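Local coordinates for GTP-binding protein REM 1 (Homo sapiens, PDB 2NZJ) that binds guanine nucleotides as a Ras-family small GTPase, here held with GDP and magnesium, and probably works as a GTP-hydrolysing signalling switch, at residues Gly16-Ala21 with Asp39-Thr44; Gly78-Ile83 with Arg165-Arg170; Pro113-Gly118 with Ala157-Gly162. All coordinates share one frame; numbering follows the deposited sequence.

Interaction 1. Residues Gly16-Ala21 with Asp39-Thr44; sequences GKTSLA and DVYERT. With MG (magnesium ion), chain E; GDP (guanosine-5'-diphosphate), chain G.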
ATOM      1  N   GLY A  16      -2.542  -9.483  -3.644  1.00 20.26           N
ATOM      2  CA  GLY A  16      -1.979  -9.733  -2.297  1.00 20.14           C
ATOM      3  C   GLY A  16      -2.218  -8.643  -1.252  1.00 19.79           C
ATOM      4  O   GLY A  16      -1.459  -8.519  -0.293  1.00 19.77           O
ATOM      5  N   LYS A  17      -3.275  -7.857  -1.429  1.00 19.69           N
ATOM      6  CA  LYS A  17      -3.616  -6.757  -0.508  1.00 19.27           C
ATOM      7  C   LYS A  17      -3.934  -7.261   0.897  1.00 19.01           C
ATOM      8  O   LYS A  17      -3.370  -6.781   1.884  1.00 19.24           O
ATOM      9  CB  LYS A  17      -4.818  -5.969  -1.048  1.00 19.53           C
ATOM     10  CG  LYS A  17      -4.552  -5.261  -2.356  1.00 18.71           C
ATOM     11  CD  LYS A  17      -5.656  -4.279  -2.702  1.00 18.37           C
ATOM     12  CE  LYS A  17      -6.967  -5.006  -3.056  1.00 18.50           C
ATOM     13  NZ  LYS A  17      -6.851  -5.955  -4.188  1.00 16.98           N
ATOM     14  N   THR A  18      -4.832  -8.236   0.988  1.00 18.59           N
ATOM     15  CA  THR A  18      -5.183  -8.805   2.268  1.00 18.39           C
ATOM     16  C   THR A  18      -3.979  -9.496   2.935  1.00 18.53           C
ATOM     17  O   THR A  18      -3.816  -9.427   4.147  1.00 18.98           O
ATOM     18  CB  THR A  18      -6.421  -9.739   2.149  1.00 18.45           C
ATOM     19  OG1 THR A  18      -7.552  -8.971   1.708  1.00 16.45           O
ATOM     20  CG2 THR A  18      -6.769 -10.425   3.522  1.00 17.70           C
ATOM     21  N   SER A  19      -3.125 -10.133   2.156  1.00 18.59           N
ATOM     22  CA  SER A  19      -1.942 -10.780   2.710  1.00 18.80           C
ATOM     23  C   SER A  19      -0.988  -9.762   3.353  1.00 18.95           C
ATOM     24  O   SER A  19      -0.537  -9.957   4.485  1.00 19.14           O
ATOM     25  CB  SER A  19      -1.224 -11.577   1.632  1.00 18.72           C
ATOM     26  OG  SER A  19      -2.121 -12.470   1.000  1.00 18.17           O
ATOM     27  N   LEU A  20      -0.730  -8.659   2.646  1.00 18.78           N
ATOM     28  CA  LEU A  20       0.112  -7.597   3.160  1.00 18.52           C
ATOM     29  C   LEU A  20      -0.488  -7.009   4.446  1.00 18.98           C
ATOM     30  O   LEU A  20       0.221  -6.740   5.407  1.00 18.89           O
ATOM     31  CB  LEU A  20       0.283  -6.500   2.098  1.00 18.65           C
ATOM     32  CG  LEU A  20       1.020  -6.888   0.801  1.00 18.29           C
ATOM     33  CD1 LEU A  20       0.942  -5.775  -0.207  1.00 18.99           C
ATOM     34  CD2 LEU A  20       2.467  -7.267   1.026  1.00 15.43           C
ATOM     35  N   ALA A  21      -1.805  -6.833   4.470  1.00 19.57           N
ATOM     36  CA  ALA A  21      -2.484  -6.302   5.655  1.00 19.76           C
ATOM     37  C   ALA A  21      -2.396  -7.239   6.851  1.00 19.84           C
ATOM     38  O   ALA A  21      -2.211  -6.768   7.972  1.00 19.81           O
ATOM     39  CB  ALA A  21      -3.948  -5.940   5.344  1.00 19.64           C
ATOM     40  N   ASP A  39     -12.418  -5.487   7.679  1.00 25.09           N
ATOM     41  CA  ASP A  39     -11.134  -5.483   6.935  1.00 24.80           C
ATOM     42  C   ASP A  39     -10.261  -4.254   7.278  1.00 23.92           C
ATOM     43  O   ASP A  39      -9.763  -3.543   6.390  1.00 23.43           O
ATOM     44  CB  ASP A  39     -11.373  -5.608   5.422  1.00 24.90           C
ATOM     45  CG  ASP A  39     -12.326  -6.773   5.058  1.00 26.26           C
ATOM     46  OD1 ASP A  39     -12.027  -7.953   5.374  1.00 25.81           O
ATOM     47  OD2 ASP A  39     -13.387  -6.500   4.446  1.00 28.73           O
ATOM     48  N   VAL A  40     -10.100  -4.038   8.588  1.00 22.78           N
ATOM     49  CA  VAL A  40      -9.407  -2.874   9.150  1.00 21.71           C
ATOM     50  C   VAL A  40      -8.465  -3.360  10.228  1.00 20.53           C
ATOM     51  O   VAL A  40      -8.851  -4.054  11.176  1.00 19.76           O
ATOM     52  CB  VAL A  40     -10.355  -1.822   9.783  1.00 22.03           C
ATOM     53  CG1 VAL A  40      -9.556  -0.788  10.544  1.00 20.84           C
ATOM     54  CG2 VAL A  40     -11.221  -1.129   8.713  1.00 22.68           C
ATOM     55  N   TYR A  41      -7.219  -2.959  10.053  1.00 19.42           N
ATOM     56  CA  TYR A  41      -6.103  -3.511  10.780  1.00 18.86           C
ATOM     57  C   TYR A  41      -5.368  -2.351  11.435  1.00 17.91           C
ATOM     58  O   TYR A  41      -5.148  -1.319  10.820  1.00 18.01           O
ATOM     59  CB  TYR A  41      -5.207  -4.286   9.819  1.00 19.34           C
ATOM     60  CG  TYR A  41      -5.908  -5.427   9.077  1.00 19.86           C
ATOM     61  CD1 TYR A  41      -6.515  -5.212   7.833  1.00 20.49           C
ATOM     62  CD2 TYR A  41      -5.976  -6.713   9.621  1.00 20.78           C
ATOM     63  CE1 TYR A  41      -7.175  -6.252   7.141  1.00 19.64           C
ATOM     64  CE2 TYR A  41      -6.636  -7.766   8.934  1.00 21.19           C
ATOM     65  CZ  TYR A  41      -7.226  -7.520   7.691  1.00 20.60           C
ATOM     66  OH  TYR A  41      -7.859  -8.539   7.000  1.00 20.60           O
ATOM     67  N   GLU A  42      -5.047  -2.510  12.709  1.00 17.15           N
ATOM     68  CA  GLU A  42      -4.440  -1.443  13.497  1.00 16.53           C
ATOM     69  C   GLU A  42      -3.166  -1.941  14.159  1.00 15.59           C
ATOM     70  O   GLU A  42      -3.152  -3.013  14.751  1.00 15.55           O
ATOM     71  CB  GLU A  42      -5.405  -0.961  14.581  1.00 16.23           C
ATOM     72  N   ARG A  43      -2.098  -1.164  14.059  1.00 14.56           N
ATOM     73  CA  ARG A  43      -0.888  -1.466  14.803  1.00 14.01           C
ATOM     74  C   ARG A  43      -0.037  -0.241  15.015  1.00 13.20           C
ATOM     75  O   ARG A  43       0.049   0.615  14.140  1.00 13.29           O
ATOM     76  CB  ARG A  43      -0.056  -2.485  14.051  1.00 14.22           C
ATOM     77  CG  ARG A  43       1.163  -2.982  14.828  1.00 15.26           C
ATOM     78  CD  ARG A  43       1.782  -4.116  14.074  1.00 15.89           C
ATOM     79  NE  ARG A  43       3.117  -4.480  14.519  1.00 15.79           N
ATOM     80  CZ  ARG A  43       3.846  -5.416  13.921  1.00 15.39           C
ATOM     81  NH1 ARG A  43       3.360  -6.067  12.869  1.00 14.44           N
ATOM     82  NH2 ARG A  43       5.065  -5.702  14.363  1.00 16.30           N
ATOM     83  N   THR A  44       0.611  -0.181  16.171  1.00 12.51           N
ATOM     84  CA  THR A  44       1.528   0.898  16.506  1.00 11.97           C
ATOM     85  C   THR A  44       2.962   0.459  16.253  1.00 11.75           C
ATOM     86  O   THR A  44       3.442  -0.497  16.845  1.00 11.76           O
ATOM     87  CB  THR A  44       1.322   1.334  17.940  1.00 11.83           C
ATOM     88  OG1 THR A  44       0.202   2.221  17.959  1.00 12.12           O
ATOM     89  CG2 THR A  44       2.541   2.039  18.516  1.00 11.11           C
TER
HETATM   90 MG    MG E 252      -8.404  -9.396  -0.228  1.00 37.10          MG
HETATM   91  PB  GDP G1001      -6.093  -9.557  -2.461  1.00 32.47           P
HETATM   92  O1B GDP G1001      -5.373  -8.443  -3.173  1.00 32.09           O
HETATM   93  O2B GDP G1001      -6.441  -9.240  -1.047  1.00 29.89           O
HETATM   94  O3B GDP G1001      -7.354  -9.816  -3.269  1.00 35.38           O
HETATM   95  O3A GDP G1001      -5.085 -10.776  -2.566  1.00 33.98           O
HETATM   96  PA  GDP G1001      -4.955 -11.839  -1.387  1.00 35.16           P
HETATM   97  O1A GDP G1001      -6.325 -12.327  -1.013  1.00 35.30           O
HETATM   98  O2A GDP G1001      -4.207 -11.299  -0.209  1.00 34.45           O
HETATM   99  O5' GDP G1001      -4.029 -12.944  -2.084  1.00 34.03           O
HETATM  100  C5' GDP G1001      -4.375 -13.536  -3.337  1.00 34.28           C
HETATM  101  C4' GDP G1001      -3.565 -14.823  -3.504  1.00 37.03           C
HETATM  102  O4' GDP G1001      -2.183 -14.512  -3.843  1.00 36.56           O
HETATM  103  C3' GDP G1001      -3.527 -15.664  -2.213  1.00 37.76           C
HETATM  104  O3' GDP G1001      -3.703 -17.070  -2.472  1.00 41.47           O
HETATM  105  C2' GDP G1001      -2.131 -15.422  -1.660  1.00 37.59           C
HETATM  106  O2' GDP G1001      -1.602 -16.544  -0.961  1.00 40.17           O
HETATM  107  C1' GDP G1001      -1.294 -15.081  -2.883  1.00 36.34           C
HETATM  108  N9  GDP G1001      -0.243 -14.095  -2.567  1.00 36.66           N
HETATM  109  C8  GDP G1001      -0.365 -12.905  -1.928  1.00 37.19           C
HETATM  110  N7  GDP G1001       0.828 -12.257  -1.849  1.00 35.78           N
HETATM  111  C5  GDP G1001       1.714 -13.041  -2.451  1.00 35.79           C
HETATM  112  C6  GDP G1001       3.153 -12.986  -2.704  1.00 36.86           C
HETATM  113  O6  GDP G1001       3.790 -11.990  -2.302  1.00 36.67           O
HETATM  114  N1  GDP G1001       3.712 -14.016  -3.370  1.00 36.72           N
HETATM  115  C2  GDP G1001       3.007 -15.092  -3.780  1.00 36.67           C
HETATM  116  N2  GDP G1001       3.592 -16.121  -4.449  1.00 36.34           N
HETATM  117  N3  GDP G1001       1.684 -15.207  -3.556  1.00 37.24           N
HETATM  118  C4  GDP G1001       1.014 -14.236  -2.916  1.00 36.60           C
HETATM  119  O   HOH W   1      -8.314 -11.191  -0.010  1.00 31.91           O
HETATM  120  O   HOH W   2     -10.202  -9.279   0.740  1.00 25.57           O
HETATM  121  O   HOH W   3      -8.584  -7.365  -0.234  1.00 31.93           O
HETATM  122  O   HOH W   4      -9.393  -9.174  -1.806  1.00 27.56           O

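Interaction 2. Residues Gly78-Ile83 with Arg165-Arg170; sequences GSAYVI and RQLRLR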
ATOM      1  N   GLY A  78      -7.904   9.176   2.973  1.00 16.64           N
ATOM      2  CA  GLY A  78      -6.674   8.514   3.344  1.00 16.21           C
ATOM      3  C   GLY A  78      -5.557   9.491   3.686  1.00 15.70           C
ATOM      4  O   GLY A  78      -5.416  10.541   3.051  1.00 15.76           O
ATOM      5  N   SER A  79      -4.768   9.145   4.703  1.00 14.81           N
ATOM      6  CA  SER A  79      -3.533   9.867   5.003  1.00 13.90           C
ATOM      7  C   SER A  79      -2.443   9.452   4.035  1.00 13.01           C
ATOM      8  O   SER A  79      -1.553  10.233   3.731  1.00 12.72           O
ATOM      9  CB  SER A  79      -3.078   9.579   6.433  1.00 13.88           C
ATOM     10  OG  SER A  79      -4.139   9.762   7.347  1.00 14.65           O
ATOM     11  N   ALA A  80      -2.521   8.211   3.574  1.00 12.51           N
ATOM     12  CA  ALA A  80      -1.595   7.643   2.588  1.00 12.21           C
ATOM     13  C   ALA A  80      -2.300   6.541   1.808  1.00 12.07           C
ATOM     14  O   ALA A  80      -3.233   5.911   2.316  1.00 12.38           O
ATOM     15  CB  ALA A  80      -0.357   7.079   3.282  1.00 11.98           C
ATOM     16  N   TYR A  81      -1.855   6.307   0.579  1.00 11.67           N
ATOM     17  CA  TYR A  81      -2.411   5.244  -0.247  1.00 11.28           C
ATOM     18  C   TYR A  81      -1.310   4.311  -0.719  1.00 11.03           C
ATOM     19  O   TYR A  81      -0.270   4.779  -1.196  1.00 11.20           O
ATOM     20  CB  TYR A  81      -3.138   5.851  -1.440  1.00 11.58           C
ATOM     21  CG  TYR A  81      -4.398   6.556  -1.037  1.00 11.67           C
ATOM     22  CD1 TYR A  81      -4.415   7.922  -0.778  1.00 10.81           C
ATOM     23  CD2 TYR A  81      -5.581   5.844  -0.894  1.00 11.62           C
ATOM     24  CE1 TYR A  81      -5.581   8.549  -0.400  1.00 10.79           C
ATOM     25  CE2 TYR A  81      -6.728   6.454  -0.511  1.00 11.32           C
ATOM     26  CZ  TYR A  81      -6.737   7.794  -0.274  1.00 11.23           C
ATOM     27  OH  TYR A  81      -7.924   8.352   0.098  1.00 12.20           O
ATOM     28  N   VAL A  82      -1.548   3.005  -0.565  1.00 10.45           N
ATOM     29  CA  VAL A  82      -0.661   1.959  -1.085  1.00  9.98           C
ATOM     30  C   VAL A  82      -1.360   1.244  -2.247  1.00 10.12           C
ATOM     31  O   VAL A  82      -2.294   0.484  -2.041  1.00 10.06           O
ATOM     32  CB  VAL A  82      -0.255   0.955   0.005  1.00  9.56           C
ATOM     33  CG1 VAL A  82       0.627  -0.137  -0.543  1.00  7.18           C
ATOM     34  CG2 VAL A  82       0.453   1.680   1.082  1.00  9.39           C
ATOM     35  N   ILE A  83      -0.902   1.523  -3.465  1.00 10.37           N
ATOM     36  CA  ILE A  83      -1.422   0.896  -4.677  1.00 10.24           C
ATOM     37  C   ILE A  83      -0.580  -0.330  -4.982  1.00 10.32           C
ATOM     38  O   ILE A  83       0.576  -0.202  -5.361  1.00 10.55           O
ATOM     39  CB  ILE A  83      -1.317   1.835  -5.906  1.00 10.22           C
ATOM     40  CG1 ILE A  83      -2.216   3.057  -5.751  1.00 10.67           C
ATOM     41  CG2 ILE A  83      -1.669   1.100  -7.188  1.00  9.35           C
ATOM     42  CD1 ILE A  83      -1.874   4.214  -6.709  1.00  9.63           C
ATOM     43  N   ARG A 165       7.495   6.925   7.654  1.00 27.98           N
ATOM     44  CA  ARG A 165       8.510   7.968   7.393  1.00 28.52           C
ATOM     45  C   ARG A 165       8.010   9.033   6.430  1.00 28.56           C
ATOM     46  O   ARG A 165       8.221  10.207   6.665  1.00 28.91           O
ATOM     47  CB  ARG A 165       9.824   7.383   6.841  1.00 28.65           C
ATOM     48  CG  ARG A 165      10.649   6.669   7.888  1.00 28.20           C
ATOM     49  CD  ARG A 165      11.971   6.280   7.365  1.00 27.72           C
ATOM     50  NE  ARG A 165      12.704   5.558   8.398  1.00 29.11           N
ATOM     51  CZ  ARG A 165      12.773   4.226   8.513  1.00 29.09           C
ATOM     52  NH1 ARG A 165      12.188   3.416   7.630  1.00 26.59           N
ATOM     53  NH2 ARG A 165      13.465   3.701   9.526  1.00 28.75           N
ATOM     54  N   GLN A 166       7.354   8.619   5.352  1.00 28.63           N
ATOM     55  CA  GLN A 166       6.814   9.560   4.383  1.00 28.76           C
ATOM     56  C   GLN A 166       5.737  10.459   4.991  1.00 29.06           C
ATOM     57  O   GLN A 166       5.655  11.657   4.690  1.00 29.29           O
ATOM     58  CB  GLN A 166       6.225   8.804   3.210  1.00 28.78           C
ATOM     59  CG  GLN A 166       7.232   8.017   2.420  1.00 29.14           C
ATOM     60  CD  GLN A 166       8.310   8.894   1.857  1.00 29.41           C
ATOM     61  OE1 GLN A 166       8.017   9.969   1.330  1.00 31.05           O
ATOM     62  NE2 GLN A 166       9.567   8.469   1.992  1.00 26.51           N
ATOM     63  N   LEU A 167       4.896   9.876   5.843  1.00 29.39           N
ATOM     64  CA  LEU A 167       3.873  10.647   6.546  1.00 29.46           C
ATOM     65  C   LEU A 167       4.496  11.701   7.476  1.00 29.70           C
ATOM     66  O   LEU A 167       3.966  12.792   7.618  1.00 30.00           O
ATOM     67  CB  LEU A 167       2.945   9.715   7.344  1.00 29.34           C
ATOM     68  CG  LEU A 167       1.942   8.891   6.527  1.00 28.95           C
ATOM     69  CD1 LEU A 167       1.217   7.866   7.391  1.00 25.36           C
ATOM     70  CD2 LEU A 167       0.945   9.795   5.797  1.00 26.77           C
ATOM     71  N   ARG A 168       5.617  11.362   8.106  1.00 30.22           N
ATOM     72  CA  ARG A 168       6.309  12.280   9.007  1.00 30.43           C
ATOM     73  C   ARG A 168       6.980  13.429   8.266  1.00 31.43           C
ATOM     74  O   ARG A 168       7.191  14.499   8.833  1.00 31.15           O
ATOM     75  CB  ARG A 168       7.359  11.541   9.827  1.00 30.09           C
ATOM     76  CG  ARG A 168       6.797  10.635  10.894  1.00 28.55           C
ATOM     77  CD  ARG A 168       7.907   9.807  11.531  1.00 27.03           C
ATOM     78  NE  ARG A 168       7.388   8.933  12.577  1.00 27.62           N
ATOM     79  CZ  ARG A 168       8.107   8.068  13.279  1.00 27.00           C
ATOM     80  NH1 ARG A 168       9.404   7.951  13.055  1.00 28.69           N
ATOM     81  NH2 ARG A 168       7.530   7.329  14.214  1.00 25.95           N
ATOM     82  N   LEU A 169       7.322  13.216   7.003  1.00 32.72           N
ATOM     83  CA  LEU A 169       7.863  14.302   6.183  1.00 34.02           C
ATOM     84  C   LEU A 169       6.776  15.327   5.821  1.00 34.84           C
ATOM     85  O   LEU A 169       7.077  16.499   5.621  1.00 34.87           O
ATOM     86  CB  LEU A 169       8.550  13.753   4.925  1.00 34.23           C
ATOM     87  CG  LEU A 169       9.864  13.015   5.213  1.00 34.78           C
ATOM     88  CD1 LEU A 169      10.305  12.198   4.015  1.00 35.17           C
ATOM     89  CD2 LEU A 169      10.965  13.984   5.652  1.00 34.78           C
ATOM     90  N   ARG A 170       5.519  14.891   5.751  1.00 35.83           N
ATOM     91  CA  ARG A 170       4.403  15.828   5.597  1.00 36.61           C
ATOM     92  C   ARG A 170       4.422  16.839   6.746  1.00 37.17           C
ATOM     93  O   ARG A 170       4.620  18.027   6.519  1.00 37.13           O
ATOM     94  CB  ARG A 170       3.057  15.088   5.549  1.00 36.55           C
TER

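Interaction 3. Residues Pro113-Gly118 with Ala157-Gly162; sequences PIILVG and AELFEG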
ATOM      1  N   PRO A 113       1.167  10.993   0.617  1.00 31.19           N
ATOM      2  CA  PRO A 113       2.102   9.931   0.177  1.00 30.19           C
ATOM      3  C   PRO A 113       1.367   8.834  -0.552  1.00 29.44           C
ATOM      4  O   PRO A 113       0.321   8.403  -0.082  1.00 29.19           O
ATOM      5  CB  PRO A 113       2.680   9.377   1.490  1.00 30.17           C
ATOM      6  CG  PRO A 113       2.394  10.411   2.514  1.00 31.30           C
ATOM      7  CD  PRO A 113       1.185  11.194   2.075  1.00 30.96           C
ATOM      8  N   ILE A 114       1.914   8.405  -1.686  1.00 29.08           N
ATOM      9  CA  ILE A 114       1.420   7.270  -2.447  1.00 29.03           C
ATOM     10  C   ILE A 114       2.594   6.311  -2.660  1.00 28.95           C
ATOM     11  O   ILE A 114       3.651   6.718  -3.125  1.00 28.94           O
ATOM     12  CB  ILE A 114       0.836   7.745  -3.806  1.00 29.06           C
ATOM     13  CG1 ILE A 114      -0.158   8.882  -3.597  1.00 29.09           C
ATOM     14  CG2 ILE A 114       0.129   6.619  -4.542  1.00 29.21           C
ATOM     15  CD1 ILE A 114      -1.018   9.189  -4.825  1.00 29.31           C
ATOM     16  N   ILE A 115       2.421   5.053  -2.272  1.00 29.23           N
ATOM     17  CA  ILE A 115       3.433   4.021  -2.491  1.00 29.57           C
ATOM     18  C   ILE A 115       2.912   3.069  -3.549  1.00 29.76           C
ATOM     19  O   ILE A 115       1.832   2.520  -3.400  1.00 29.93           O
ATOM     20  CB  ILE A 115       3.742   3.188  -1.197  1.00 30.08           C
ATOM     21  CG1 ILE A 115       3.789   4.076   0.061  1.00 29.61           C
ATOM     22  CG2 ILE A 115       5.050   2.405  -1.369  1.00 28.73           C
ATOM     23  CD1 ILE A 115       5.005   4.929   0.144  1.00 30.47           C
ATOM     24  N   LEU A 116       3.682   2.888  -4.612  1.00 30.23           N
ATOM     25  CA  LEU A 116       3.398   1.865  -5.629  1.00 30.52           C
ATOM     26  C   LEU A 116       4.136   0.578  -5.191  1.00 30.32           C
ATOM     27  O   LEU A 116       5.348   0.589  -4.969  1.00 30.44           O
ATOM     28  CB  LEU A 116       3.849   2.347  -7.021  1.00 30.25           C
ATOM     29  CG  LEU A 116       3.453   1.480  -8.222  1.00 31.88           C
ATOM     30  CD1 LEU A 116       1.935   1.401  -8.303  1.00 32.61           C
ATOM     31  CD2 LEU A 116       4.062   1.959  -9.584  1.00 30.51           C
ATOM     32  N   VAL A 117       3.393  -0.510  -5.012  1.00 29.76           N
ATOM     33  CA  VAL A 117       3.979  -1.744  -4.523  1.00 29.35           C
ATOM     34  C   VAL A 117       3.866  -2.842  -5.547  1.00 29.48           C
ATOM     35  O   VAL A 117       2.754  -3.180  -5.991  1.00 29.69           O
ATOM     36  CB  VAL A 117       3.297  -2.250  -3.222  1.00 28.91           C
ATOM     37  CG1 VAL A 117       3.820  -3.620  -2.839  1.00 28.40           C
ATOM     38  CG2 VAL A 117       3.518  -1.298  -2.102  1.00 27.82           C
ATOM     39  N   GLY A 118       5.015  -3.411  -5.902  1.00 29.09           N
ATOM     40  CA  GLY A 118       5.061  -4.603  -6.744  1.00 29.11           C
ATOM     41  C   GLY A 118       5.161  -5.847  -5.888  1.00 28.70           C
ATOM     42  O   GLY A 118       6.252  -6.197  -5.449  1.00 29.18           O
ATOM     43  N   ALA A 157       7.601  -5.328   6.295  1.00 30.70           N
ATOM     44  CA  ALA A 157       7.901  -4.394   7.369  1.00 30.28           C
ATOM     45  C   ALA A 157       8.455  -3.085   6.769  1.00 30.14           C
ATOM     46  O   ALA A 157       8.035  -1.993   7.140  1.00 30.36           O
ATOM     47  CB  ALA A 157       8.869  -4.987   8.358  1.00 30.34           C
ATOM     48  N   GLU A 158       9.351  -3.203   5.809  1.00 29.45           N
ATOM     49  CA  GLU A 158       9.954  -2.036   5.196  1.00 29.73           C
ATOM     50  C   GLU A 158       8.907  -1.159   4.442  1.00 29.51           C
ATOM     51  O   GLU A 158       9.022   0.071   4.410  1.00 28.77           O
ATOM     52  CB  GLU A 158      11.129  -2.464   4.299  1.00 29.87           C
ATOM     53  CG  GLU A 158      12.326  -3.160   5.057  1.00 31.45           C
ATOM     54  CD  GLU A 158      12.086  -4.658   5.546  1.00 33.89           C
ATOM     55  OE1 GLU A 158      10.981  -5.242   5.395  1.00 31.79           O
ATOM     56  OE2 GLU A 158      13.031  -5.248   6.128  1.00 35.91           O
ATOM     57  N   LEU A 159       7.872  -1.784   3.875  1.00 29.30           N
ATOM     58  CA  LEU A 159       6.787  -1.020   3.237  1.00 28.96           C
ATOM     59  C   LEU A 159       6.087  -0.131   4.255  1.00 29.38           C
ATOM     60  O   LEU A 159       5.990   1.101   4.059  1.00 29.67           O
ATOM     61  CB  LEU A 159       5.761  -1.925   2.558  1.00 28.72           C
ATOM     62  CG  LEU A 159       4.402  -1.316   2.219  1.00 28.71           C
ATOM     63  CD1 LEU A 159       4.573  -0.272   1.148  1.00 28.11           C
ATOM     64  CD2 LEU A 159       3.382  -2.369   1.813  1.00 28.12           C
ATOM     65  N   PHE A 160       5.613  -0.733   5.342  1.00 29.13           N
ATOM     66  CA  PHE A 160       4.848   0.037   6.320  1.00 29.20           C
ATOM     67  C   PHE A 160       5.703   1.020   7.109  1.00 28.85           C
ATOM     68  O   PHE A 160       5.259   2.110   7.382  1.00 29.53           O
ATOM     69  CB  PHE A 160       4.029  -0.885   7.205  1.00 29.22           C
ATOM     70  CG  PHE A 160       2.983  -1.627   6.441  1.00 29.23           C
ATOM     71  CD1 PHE A 160       1.777  -1.006   6.121  1.00 29.16           C
ATOM     72  CD2 PHE A 160       3.228  -2.910   5.964  1.00 28.13           C
ATOM     73  CE1 PHE A 160       0.799  -1.687   5.385  1.00 29.40           C
ATOM     74  CE2 PHE A 160       2.278  -3.591   5.235  1.00 28.35           C
ATOM     75  CZ  PHE A 160       1.051  -2.984   4.942  1.00 28.99           C
ATOM     76  N   GLU A 161       6.937   0.660   7.432  1.00 28.75           N
ATOM     77  CA  GLU A 161       7.881   1.601   8.075  1.00 28.86           C
ATOM     78  C   GLU A 161       8.194   2.792   7.168  1.00 28.59           C
ATOM     79  O   GLU A 161       8.324   3.912   7.617  1.00 28.71           O
ATOM     80  CB  GLU A 161       9.170   0.878   8.476  1.00 28.56           C
ATOM     81  CG  GLU A 161       8.887  -0.144   9.569  1.00 29.96           C
ATOM     82  CD  GLU A 161      10.097  -0.814  10.185  1.00 30.93           C
ATOM     83  OE1 GLU A 161      11.221  -0.793   9.617  1.00 32.21           O
ATOM     84  OE2 GLU A 161       9.884  -1.391  11.269  1.00 31.58           O
ATOM     85  N   GLY A 162       8.255   2.534   5.872  1.00 28.82           N
ATOM     86  CA  GLY A 162       8.441   3.575   4.867  1.00 28.45           C
ATOM     87  C   GLY A 162       7.253   4.515   4.783  1.00 28.47           C
ATOM     88  O   GLY A 162       7.426   5.731   4.695  1.00 28.93           O
TER

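Interaction 1. Residues Gly16-Ala21 with Asp39-Thr44
The methyl group of Ala-21 rests over the ring of Tyr-41 in an off-centre CH-pi contact, with CB 4.0 Å from the ring centroid and 30° off its normal. An alanine suits this side of the helix, being short enough to let the aromatic plane come close. With CG anti to its carbonyl carbon (chi1 -58°), Tyr-41 carries its ring along the helix towards Thr-18, whose methyl CG2 stands 4.1 Å from the hydroxyl OH. A glycine in place of Tyr-41 would probably leave the Ala-21 methyl without its aromatic partner and open a gap between helix and strand.

Residues Gly-16 to Thr-18 have the sequence and phosphate contacts expected of the P-loop (Walker A) in this Ras-like domain, whose helix here meets the second strand of the fold. GDP O1B accepts hydrogen bonds from both backbone N and side-chain NZ of Lys-17, the latter at 3.1 Å, and a further one from Gly-16 N. Thr-18 N reaches GDP O2B at 2.8 Å with a nearly straight angle of 165°. Ser-19 holds GDP O2A through both N and OG. Glycine suits position 16, where the backbone angles and the nearness of guanine N7 leave no place for a CB.

In the metal site, magnesium is bound by Thr-18 OG1 at 2.2 Å and by GDP O2B at 2.1 Å, and four waters fill the other positions. Asp-58 hydrogen-bonds to the same Thr-18 hydroxyl from the second shell.

Interaction 2. Residues Gly78-Ile83 with Arg165-Arg170
Helix-on-sheet packing of the Ras-type G domain brings Leu-167, on the C-terminal helix 156-171, against Ser-79, just before the central strand 80-86, and Ala-80, its first residue. The contact is small, with 103 Å² buried in all, and no hydrogen bond crosses it. Within the two segments, Leu-167 alone makes the contact from the helix side. Leucine fits because a helix holds its backbone some distance from the sheet, and the side chain must bridge that space with apolar branches: the CA atoms of Leu-167 and Ala-80 are 7.4 Å apart.

Leu-167 has CG anti to its carbonyl carbon (chi1 -73°), a setting that carries the CD2 branch to the strand. The methyl of Ala-80 meets this branch from the sheet side, with CB 3.9 Å from CD2; so small a residue lets the leucine settle close to the strand. Tyr-5, on strand 4-10, and Pro-113 also touch Leu-167, and thus help to enclose it.

Ser-79 has a divided role. Its hydroxyl OG is hydrogen-bonded to Arg-6 N, which ties the approach to the strand to strand 4-10, whereas its CB offers carbon to the leucine. Farther round the helix, Arg-165 forms a salt bridge with Asp-48, and Arg-168 bonds to Val-47 O and Glu-50 O. The shortest approach across the two segments is from the methyl CD2 of Leu-167 to the backbone oxygen O of Ser-79, at 3.3 Å.

Interaction 3. Residues Pro113-Gly118 with Ala157-Gly162
Leu-159 is the side chain that helix 156-171 presents to Ile-115 and Val-117 of strand 114-119. Its CG stands anti to the backbone N (chi1 163°), which sends both methyl branches towards the sheet. CD1 does most of the touching: it lies 3.6 Å from Val-117 CG2 and 3.7 Å from Ile-115 CG2, so it is shared between two residues that face the helix from the same side of the strand. The side chains of Leu-159 and Val-117 run about at right angles, while those of Leu-159 and Ile-115 pass in opposite senses. Beta-branched residues suit the strand, where their forked side chains give a firm apolar surface, and the flexible leucine suits the helix, from which it can reach across.

The next residue, Phe-160, turns to a different side of the helix, yet its ring still receives the second branch of its neighbour, for Leu-159 CD2 sits 3.8 Å above the ring plane, towards the rim. That ring in turn meets the ring of Phe-24, with planes at about 35°. At Gly-162 the helix has no side chain to offer, and a CB there would point towards the strand without touching it.

In this three-layer alpha/beta domain, Val-117 also packs on Val-82 of the adjoining strand and Ile-115 on Val-163 of the helix, whereas Leu-116 points away from helix 156-171 and packs on Ala-96 of helix 90-105.

Overall arrangement
From the N terminus, interaction 1 comes first: 17 residues separate segments 16-21 and 39-44, which lie on helix 17-25 and the edge strand 40-47, on the nucleotide side of the domain. It is complete before the other two begin. Interaction 2 then opens at strand 80-86 and closes only at the far end of helix 156-171, and interaction 3 lies wholly within that span, joining neighbouring strand 114-119 to an earlier part of the same helix. Interactions 2 and 3 are linked in the sheet, probably by a backbone hydrogen bond, Ile-83 O to Val-117 N, 2.9 Å. Phe-160 also packs against Leu-20, so the C-terminal helix connects the central strands with the P-loop helix.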